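Local coordinates for kappa-carrageenase (Pseudoalteromonas carrageenovora, PDB 1DYP), which cleaves, through the family 16 glycoside hydrolase domain present here, internal beta-1,4 linkages between D-galactose 4-sulfate and 3,6-anhydro-D-galactose in kappa-carrageenan, at residues L227-G232 / D263-W268; A102-A107 / P115-Y120. The protein carries 1 engineered substitution. One frame throughout, in Å; residues are numbered along the deposited sequence.

Interaction 1 (L227-G232 / D263-W268); sequences LTLSQG and DYVRTW. With CD (cadmium ion), chain C.
Leu-227 and Leu-229 meet Val-265 and Thr-267 in the apolar interior between two layers of strands, with no hydrogen bond across. The strand axes stay 9.9 Å apart and run nearly antiparallel, at 163°, so side chains alone bridge the gap. Leu-227 does most of this: its CG lies anti to the backbone N (chi1 -166°), and branch CD2 reaches over to the opposing strand. There it touches Val-265 CG2 at 3.7 Å, the two side chains overlapping alongside, each pointing toward the other's strand. The same methyl lies 3.2 Å from Thr-267 OG1, a close van der Waals approach; the hydroxyl has its polar partner in the backbone O of Arg-19. Leu-229 adds a looser touch, CD1 lying 4.2 Å from Val-265 CB.

On the other face of 263-268, Arg-266 lays its guanidinium over the Tyr-264 ring, with CZ 3.4 Å above the ring plane, while its NE forms a salt bridge to Glu-22. Asp-263, where the chain turns a corner, chelates a cadmium ion through its backbone O (2.3 Å) and OD1 (2.5 Å). Three waters and the carbonyls of Glu-22 and Gly-53 complete the site, and OD2 binds a second cadmium.

Strand 225-233 is hydrogen-bonded between strands 113-120 and 75-95, and strand 258-270 runs beside 98-105 and 54-70; the contact therefore joins the two layers of the beta-sandwich, with Tyr-100 packing on both Leu-227 and Thr-267.

Interaction 2 (A102-A107 / P115-Y120); sequences ARIKGA and PAFWMY
The beta-sandwich of family 16 glycoside hydrolases is packed here at its centre by two strands consecutive in the chain, Ala-102 and Ile-104 from one layer meeting Phe-117 from the other. The contact is buried and its side-chain packing is apolar, with no hydrogen bond across. Ala-102 CB stands over one face of the Phe-117 ring, 3.6 Å from its centroid and 15° off the ring normal, a CH-pi contact in which the methyl is shifted slightly toward CE2 and CD2. CG anti to the backbone N (chi1 175°) carries the ring across the gap, and chi2 of 37° turns the face to Ala-102. Ile-104 comes at the base of the same side chain: its extended ethyl arm brings CD1 to 3.8 Å from Phe-117 CB, the two side chains meeting at a slant. A leucine in place of Phe-117 would probably leave the Ala-102 methyl without a flat surface to rest on and open a gap between the layers.

Farther along, the backbones draw together, from 7.4 Å between the CA atoms of Ala-102 and Phe-117 to 6.1 Å between those of Gly-106 and Pro-115. There the Pro-115 ring lies against the turn, its CG 3.8 Å from Ala-107 N and 4.0 Å from Gly-106 CA.

On the other face of strand 113-120, Trp-118 touches the nucleophile Glu-137 and the active-site Asp-139, so the face of this strand away from Phe-117 is turned to the tunnel-shaped active site. Within the interior, Phe-117 also packs on Val-265 of strand 258-270 and Leu-229 of strand 225-233, while Ile-104 is hydrogen-bonded through its backbone to His-193 of strand 193-199.

How the interactions relate
From the N terminus, strand 98-105 comes first; interaction 2 closes the short connection that carries the chain from one layer to the other at 113-120. The chain then passes through the catalytic residues before interaction 1 joins 227-232 to 263-268, closing a wider loop. The two closures follow in series, neither enclosing nor crossing the other. In space they adjoin: probable backbone hydrogen bonds of Thr-228 with Trp-118 and of Ser-230 with Ala-116 pair strands 225-233 and 113-120 in the layer on the active-site side, while backbone hydrogen bonds join Arg-103 to Asp-263 and Tyr-264 in the opposite layer. Phe-117 of interaction 2 also touches Leu-227 of interaction 1, so both draw on one interior.

Interaction 1 (L227-G232 / D263-W268)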
# COMPACT_ATOMS: atom_id res chain seq x y z
N LEU A 227 -8.52 -2.66 -1.69
CA LEU A 227 -7.25 -3.36 -1.82
C LEU A 227 -6.42 -2.68 -2.89
O LEU A 227 -6.88 -2.50 -4.02
CB LEU A 227 -7.49 -4.82 -2.18
CG LEU A 227 -6.28 -5.73 -2.01
CD1 LEU A 227 -5.77 -5.66 -0.57
CD2 LEU A 227 -6.68 -7.15 -2.38
N THR A 228 -5.19 -2.33 -2.55
CA THR A 228 -4.34 -1.59 -3.47
C THR A 228 -2.91 -2.08 -3.66
O THR A 228 -2.26 -2.55 -2.73
CB THR A 228 -4.29 -0.11 -3.01
OG1 THR A 228 -5.62 0.34 -2.72
CG2 THR A 228 -3.69 0.78 -4.08
N LEU A 229 -2.45 -1.97 -4.90
CA LEU A 229 -1.08 -2.31 -5.27
C LEU A 229 -0.58 -1.01 -5.89
O LEU A 229 -1.22 -0.47 -6.79
CB LEU A 229 -1.06 -3.44 -6.30
CG LEU A 229 -1.45 -4.82 -5.76
CD1 LEU A 229 -1.91 -5.73 -6.89
CD2 LEU A 229 -0.27 -5.42 -5.01
N SER A 230 0.53 -0.49 -5.40
CA SER A 230 1.03 0.77 -5.94
C SER A 230 2.49 0.95 -5.61
O SER A 230 3.02 0.29 -4.73
CB SER A 230 0.24 1.95 -5.36
OG SER A 230 0.41 2.02 -3.95
N GLN A 231 3.14 1.85 -6.34
CA GLN A 231 4.55 2.12 -6.09
C GLN A 231 4.70 3.61 -5.82
O GLN A 231 4.36 4.44 -6.66
CB GLN A 231 5.40 1.69 -7.27
CG GLN A 231 6.89 1.88 -7.03
CD GLN A 231 7.73 1.03 -7.95
OE1 GLN A 231 7.93 -0.17 -7.71
NE2 GLN A 231 8.23 1.63 -9.03
N GLY A 232 5.20 3.93 -4.63
CA GLY A 232 5.38 5.33 -4.28
C GLY A 232 6.81 5.79 -4.38
O GLY A 232 7.73 4.99 -4.51
N ASP A 263 2.60 -10.86 -9.66
CA ASP A 263 2.20 -12.07 -10.37
C ASP A 263 0.71 -12.31 -10.14
O ASP A 263 -0.01 -12.73 -11.04
CB ASP A 263 3.04 -13.25 -9.87
CG ASP A 263 2.78 -14.53 -10.64
OD1 ASP A 263 2.13 -14.48 -11.70
OD2 ASP A 263 3.26 -15.59 -10.19
N TYR A 264 0.26 -12.04 -8.92
CA TYR A 264 -1.15 -12.23 -8.59
C TYR A 264 -1.47 -11.63 -7.24
O TYR A 264 -0.58 -11.33 -6.44
CB TYR A 264 -1.49 -13.73 -8.56
CG TYR A 264 -0.83 -14.52 -7.45
CD1 TYR A 264 -1.19 -14.31 -6.11
CD2 TYR A 264 0.14 -15.49 -7.72
CE1 TYR A 264 -0.59 -15.04 -5.08
CE2 TYR A 264 0.74 -16.22 -6.69
CZ TYR A 264 0.37 -15.99 -5.38
OH TYR A 264 0.96 -16.70 -4.36
N VAL A 265 -2.77 -11.43 -7.01
CA VAL A 265 -3.27 -10.94 -5.73
C VAL A 265 -4.49 -11.82 -5.48
O VAL A 265 -5.32 -12.02 -6.36
CB VAL A 265 -3.67 -9.43 -5.79
CG1 VAL A 265 -4.66 -9.17 -6.91
CG2 VAL A 265 -4.25 -9.01 -4.44
N ARG A 266 -4.56 -12.39 -4.28
CA ARG A 266 -5.66 -13.27 -3.92
C ARG A 266 -6.23 -12.87 -2.58
O ARG A 266 -5.50 -12.64 -1.63
CB ARG A 266 -5.16 -14.72 -3.87
CG ARG A 266 -4.70 -15.23 -5.22
CD ARG A 266 -3.87 -16.49 -5.11
NE ARG A 266 -3.38 -16.90 -6.42
CZ ARG A 266 -2.47 -17.85 -6.62
NH1 ARG A 266 -1.94 -18.50 -5.59
NH2 ARG A 266 -2.10 -18.16 -7.86
N THR A 267 -7.56 -12.79 -2.51
CA THR A 267 -8.25 -12.43 -1.28
C THR A 267 -9.30 -13.48 -0.97
O THR A 267 -10.08 -13.86 -1.84
CB THR A 267 -8.92 -11.06 -1.41
OG1 THR A 267 -7.93 -10.06 -1.71
CG2 THR A 267 -9.63 -10.68 -0.12
N TRP A 268 -9.30 -13.94 0.27
CA TRP A 268 -10.24 -14.97 0.73
C TRP A 268 -10.93 -14.55 2.02
O TRP A 268 -10.39 -13.78 2.81
CB TRP A 268 -9.51 -16.27 1.06
CG TRP A 268 -8.91 -17.02 -0.06
CD1 TRP A 268 -9.50 -18.00 -0.81
CD2 TRP A 268 -7.54 -16.96 -0.48
NE1 TRP A 268 -8.58 -18.56 -1.66
CE2 TRP A 268 -7.37 -17.94 -1.48
CE3 TRP A 268 -6.44 -16.17 -0.11
CZ2 TRP A 268 -6.14 -18.16 -2.11
CZ3 TRP A 268 -5.22 -16.39 -0.73
CH2 TRP A 268 -5.08 -17.38 -1.72
CD CD C . 0.00 -14.15 -12.90
O HOH W 1 -1.01 -15.41 -14.56
O HOH W 2 -0.70 -15.92 -11.49
O HOH W 3 1.72 -15.74 -13.96

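Interaction 2 (A102-A107 / P115-Y120)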
# COMPACT_ATOMS: atom_id res chain seq x y z
N ALA A 102 -0.28 -11.31 -2.06
CA ALA A 102 0.18 -10.86 -3.36
C ALA A 102 1.59 -11.39 -3.56
O ALA A 102 2.38 -11.43 -2.61
CB ALA A 102 0.17 -9.33 -3.44
N ARG A 103 1.87 -11.84 -4.77
CA ARG A 103 3.19 -12.37 -5.12
C ARG A 103 3.84 -11.20 -5.84
O ARG A 103 3.47 -10.87 -6.96
CB ARG A 103 3.04 -13.58 -6.03
CG ARG A 103 4.36 -14.26 -6.34
CD ARG A 103 4.18 -15.76 -6.47
NE ARG A 103 5.47 -16.43 -6.61
CZ ARG A 103 6.15 -16.50 -7.75
NH1 ARG A 103 5.67 -15.96 -8.86
NH2 ARG A 103 7.33 -17.11 -7.77
N ILE A 104 4.82 -10.59 -5.18
CA ILE A 104 5.47 -9.39 -5.69
C ILE A 104 6.98 -9.44 -5.84
O ILE A 104 7.68 -10.09 -5.07
CB ILE A 104 5.14 -8.20 -4.76
CG1 ILE A 104 3.62 -7.97 -4.73
CG2 ILE A 104 5.88 -6.94 -5.21
CD1 ILE A 104 3.17 -7.04 -3.62
N LYS A 105 7.47 -8.73 -6.85
CA LYS A 105 8.89 -8.59 -7.11
C LYS A 105 9.11 -7.09 -7.02
O LYS A 105 8.42 -6.32 -7.70
CB LYS A 105 9.23 -9.10 -8.50
CG LYS A 105 10.68 -8.98 -8.90
CD LYS A 105 10.83 -9.62 -10.26
CE LYS A 105 12.22 -9.56 -10.81
NZ LYS A 105 12.21 -10.27 -12.12
N GLY A 106 10.04 -6.66 -6.17
CA GLY A 106 10.29 -5.24 -6.02
C GLY A 106 10.98 -4.61 -7.21
O GLY A 106 11.46 -5.30 -8.11
N ALA A 107 11.01 -3.28 -7.23
CA ALA A 107 11.66 -2.54 -8.30
C ALA A 107 13.17 -2.68 -8.10
O ALA A 107 13.64 -2.75 -6.97
CB ALA A 107 11.25 -1.07 -8.25
N PRO A 115 7.52 -0.27 -3.40
CA PRO A 115 6.42 -1.11 -3.88
C PRO A 115 5.53 -1.32 -2.66
O PRO A 115 6.05 -1.52 -1.55
CB PRO A 115 7.11 -2.40 -4.30
CG PRO A 115 8.46 -1.93 -4.75
CD PRO A 115 8.82 -0.90 -3.70
N ALA A 116 4.22 -1.26 -2.84
CA ALA A 116 3.32 -1.42 -1.71
C ALA A 116 2.09 -2.24 -2.05
O ALA A 116 1.54 -2.16 -3.15
CB ALA A 116 2.89 -0.04 -1.20
N PHE A 117 1.67 -3.04 -1.07
CA PHE A 117 0.47 -3.85 -1.16
C PHE A 117 -0.22 -3.44 0.13
O PHE A 117 0.29 -3.67 1.22
CB PHE A 117 0.83 -5.34 -1.17
CG PHE A 117 -0.36 -6.26 -1.15
CD1 PHE A 117 -1.53 -5.93 -1.84
CD2 PHE A 117 -0.31 -7.46 -0.46
CE1 PHE A 117 -2.63 -6.80 -1.84
CE2 PHE A 117 -1.39 -8.33 -0.45
CZ PHE A 117 -2.55 -8.00 -1.14
N TRP A 118 -1.37 -2.81 -0.01
CA TRP A 118 -2.08 -2.30 1.15
C TRP A 118 -3.56 -2.11 0.85
O TRP A 118 -4.04 -2.43 -0.23
CB TRP A 118 -1.45 -0.96 1.55
CG TRP A 118 -1.42 0.05 0.42
CD1 TRP A 118 -0.86 -0.12 -0.82
CD2 TRP A 118 -1.95 1.38 0.43
NE1 TRP A 118 -1.02 1.02 -1.58
CE2 TRP A 118 -1.69 1.96 -0.83
CE3 TRP A 118 -2.63 2.14 1.39
CZ2 TRP A 118 -2.08 3.26 -1.16
CZ3 TRP A 118 -3.02 3.44 1.06
CH2 TRP A 118 -2.74 3.98 -0.20
N MSE A 119 -4.28 -1.59 1.84
CA MSE A 119 -5.70 -1.33 1.67
C MSE A 119 -6.04 -0.15 2.55
O MSE A 119 -5.49 0.02 3.64
CB MSE A 119 -6.54 -2.56 2.04
CG MSE A 119 -6.38 -3.05 3.48
SE MSE A 119 -7.22 -4.78 3.75
CE MSE A 119 -5.69 -5.90 3.35
N TYR A 120 -6.94 0.70 2.07
CA TYR A 120 -7.32 1.87 2.83
C TYR A 120 -8.75 2.26 2.58
O TYR A 120 -9.32 1.96 1.52
CB TYR A 120 -6.39 3.05 2.50
CG TYR A 120 -6.51 3.60 1.10
CD1 TYR A 120 -6.14 2.84 -0.01
CD2 TYR A 120 -6.96 4.90 0.88
CE1 TYR A 120 -6.20 3.37 -1.30
CE2 TYR A 120 -7.03 5.44 -0.40
CZ TYR A 120 -6.65 4.68 -1.49
OH TYR A 120 -6.70 5.22 -2.75